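PDB 4XRI: importin-95 from Chaetomium thermophilum, which probably works as a nuclear import receptor of the importin beta family, carrying protein cargo into the nucleus and binding a small GTPase. Local coordinates for residues A[817-822]-A[841-846]. The protein carries 2 engineered substitutions. Residues are numbered along the deposited sequence; the frame is centred on the assembly and turned at random.
Sequences GVIGDL and TAMIRE
I819 reaches across from helix 809-825 and sets its terminal methyl between two side chains of helix 838-849, M843 and I844. Its CB points toward helix 838-849 but still lies 5.2 Å from CD1 of I844. The branch then divides the work. CG2, the short arm, faces that same CD1 at 4.3 Å. CG1 of I819 stays 5.3 Å from CD1 of I844 and serves as the link to the terminal methyl: it lies anti to the carbonyl carbon (chi1 -71°), and with chi2 extended at 170° it carries CD1 farther out toward helix 838-849. That methyl touches both partners. CD1 of I819 sits 4.2 Å from CG1 of I844, the shortest approach, and 4.3 Å from SD of M843, the two lying nearly at right angles around it. M843 reaches the methyl with an extended chain, while I844 meets I819 obliquely.

Both helices belong to the C-terminal part of the importin beta solenoid, a superhelix of stacked HEAT repeats, each a pair of antiparallel helices. Between segments 817-822 and 841-846 the contact is made by apolar side chains, with no hydrogen bond. The two backbones stay well apart, with the CA atoms of I819 and I844 separated by 9.2 Å, and the shared buried surface is a modest 103 Å².

Residues around the contact add to the packing: V868 of helix 855-872 touches both isoleucines, and L798 of helix 791-802 packs on I819. M843 also rests on A802 of helix 791-802 and, within I819's own helix, on M812, S815 and M816.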
loop_
_atom_site.group_PDB
_atom_site.type_symbol
_atom_site.label_atom_id
_atom_site.label_comp_id
_atom_site.label_asym_id
_atom_site.label_seq_id
_atom_site.Cartn_x
_atom_site.Cartn_y
_atom_site.Cartn_z
ATOM N N GLY A 817 -13.906 14.763 23.904
ATOM C CA GLY A 817 -14.946 15.689 23.501
ATOM C C GLY A 817 -16.311 15.295 24.025
ATOM O O GLY A 817 -17.052 16.133 24.532
ATOM N N VAL A 818 -16.637 14.010 23.916
ATOM C CA VAL A 818 -17.933 13.508 24.361
ATOM C C VAL A 818 -18.076 13.591 25.879
ATOM O O VAL A 818 -19.143 13.942 26.389
ATOM C CB VAL A 818 -18.154 12.054 23.886
ATOM C CG1 VAL A 818 -19.237 11.362 24.703
ATOM C CG2 VAL A 818 -18.516 12.048 22.408
ATOM N N ILE A 819 -17.000 13.276 26.592
ATOM C CA ILE A 819 -16.984 13.395 28.046
ATOM C C ILE A 819 -17.315 14.823 28.472
ATOM O O ILE A 819 -18.157 15.047 29.341
ATOM C CB ILE A 819 -15.620 12.982 28.630
ATOM C CG1 ILE A 819 -15.427 11.469 28.503
ATOM C CG2 ILE A 819 -15.510 13.414 30.086
ATOM C CD1 ILE A 819 -14.021 11.015 28.839
ATOM N N GLY A 820 -16.660 15.786 27.833
ATOM C CA GLY A 820 -16.913 17.191 28.092
ATOM C C GLY A 820 -18.329 17.593 27.721
ATOM O O GLY A 820 -19.004 18.282 28.483
ATOM N N ASP A 821 -18.776 17.161 26.543
ATOM C CA ASP A 821 -20.133 17.438 26.075
ATOM C C ASP A 821 -21.173 16.932 27.065
ATOM O O ASP A 821 -22.145 17.626 27.364
ATOM C CB ASP A 821 -20.379 16.804 24.702
ATOM C CG ASP A 821 -19.560 17.449 23.606
ATOM O OD1 ASP A 821 -19.143 18.613 23.777
ATOM O OD2 ASP A 821 -19.339 16.792 22.567
ATOM N N LEU A 822 -20.959 15.722 27.571
ATOM C CA LEU A 822 -21.874 15.115 28.532
ATOM C C LEU A 822 -21.949 15.918 29.825
ATOM O O LEU A 822 -23.022 16.068 30.410
ATOM C CB LEU A 822 -21.454 13.676 28.837
ATOM C CG LEU A 822 -21.843 12.641 27.781
ATOM C CD1 LEU A 822 -21.236 11.285 28.102
ATOM C CD2 LEU A 822 -23.357 12.546 27.681
ATOM N N THR A 841 -10.942 9.099 34.903
ATOM C CA THR A 841 -9.800 9.937 35.249
ATOM C C THR A 841 -8.531 9.438 34.573
ATOM O O THR A 841 -7.765 10.219 34.011
ATOM C CB THR A 841 -9.576 9.977 36.773
ATOM O OG1 THR A 841 -10.773 10.420 37.424
ATOM C CG2 THR A 841 -8.430 10.914 37.122
ATOM N N ALA A 842 -8.327 8.126 34.625
ATOM C CA ALA A 842 -7.172 7.497 33.994
ATOM C C ALA A 842 -7.173 7.720 32.487
ATOM O O ALA A 842 -6.131 8.002 31.892
ATOM C CB ALA A 842 -7.145 6.007 34.310
ATOM N N MET A 843 -8.349 7.597 31.878
ATOM C CA MET A 843 -8.503 7.786 30.440
ATOM C C MET A 843 -8.103 9.194 30.018
ATOM O O MET A 843 -7.353 9.378 29.061
ATOM C CB MET A 843 -9.948 7.506 30.022
ATOM C CG MET A 843 -10.182 7.457 28.524
ATOM S SD MET A 843 -11.933 7.276 28.137
ATOM C CE MET A 843 -11.862 6.956 26.376
ATOM N N ILE A 844 -8.612 10.185 30.742
ATOM C CA ILE A 844 -8.327 11.583 30.450
ATOM C C ILE A 844 -6.868 11.919 30.710
ATOM O O ILE A 844 -6.209 12.553 29.882
ATOM C CB ILE A 844 -9.207 12.516 31.289
ATOM C CG1 ILE A 844 -10.678 12.208 31.034
ATOM C CG2 ILE A 844 -8.893 13.974 30.980
ATOM C CD1 ILE A 844 -11.603 13.027 31.879
ATOM N N ARG A 845 -6.370 11.490 31.865
ATOM C CA ARG A 845 -4.988 11.753 32.244
ATOM C C ARG A 845 -4.012 11.166 31.230
ATOM O O ARG A 845 -3.023 11.804 30.873
ATOM C CB ARG A 845 -4.692 11.195 33.634
ATOM C CG ARG A 845 -3.280 11.484 34.109
ATOM C CD ARG A 845 -2.865 10.553 35.229
ATOM N NE ARG A 845 -1.412 10.469 35.340
ATOM C CZ ARG A 845 -0.649 9.705 34.566
ATOM N NH1 ARG A 845 0.667 9.690 34.735
ATOM N NH2 ARG A 845 -1.200 8.958 33.618
ATOM N N GLU A 846 -4.297 9.954 30.763
ATOM C CA GLU A 846 -3.468 9.315 29.746
ATOM C C GLU A 846 -3.470 10.126 28.458
ATOM O O GLU A 846 -2.446 10.256 27.787
ATOM C CB GLU A 846 -3.951 7.891 29.458
ATOM C CG GLU A 846 -3.142 7.182 28.381
ATOM C CD GLU A 846 -3.853 5.972 27.814
ATOM O OE1 GLU A 846 -5.039 6.099 27.441
ATOM O OE2 GLU A 846 -3.228 4.893 27.743
#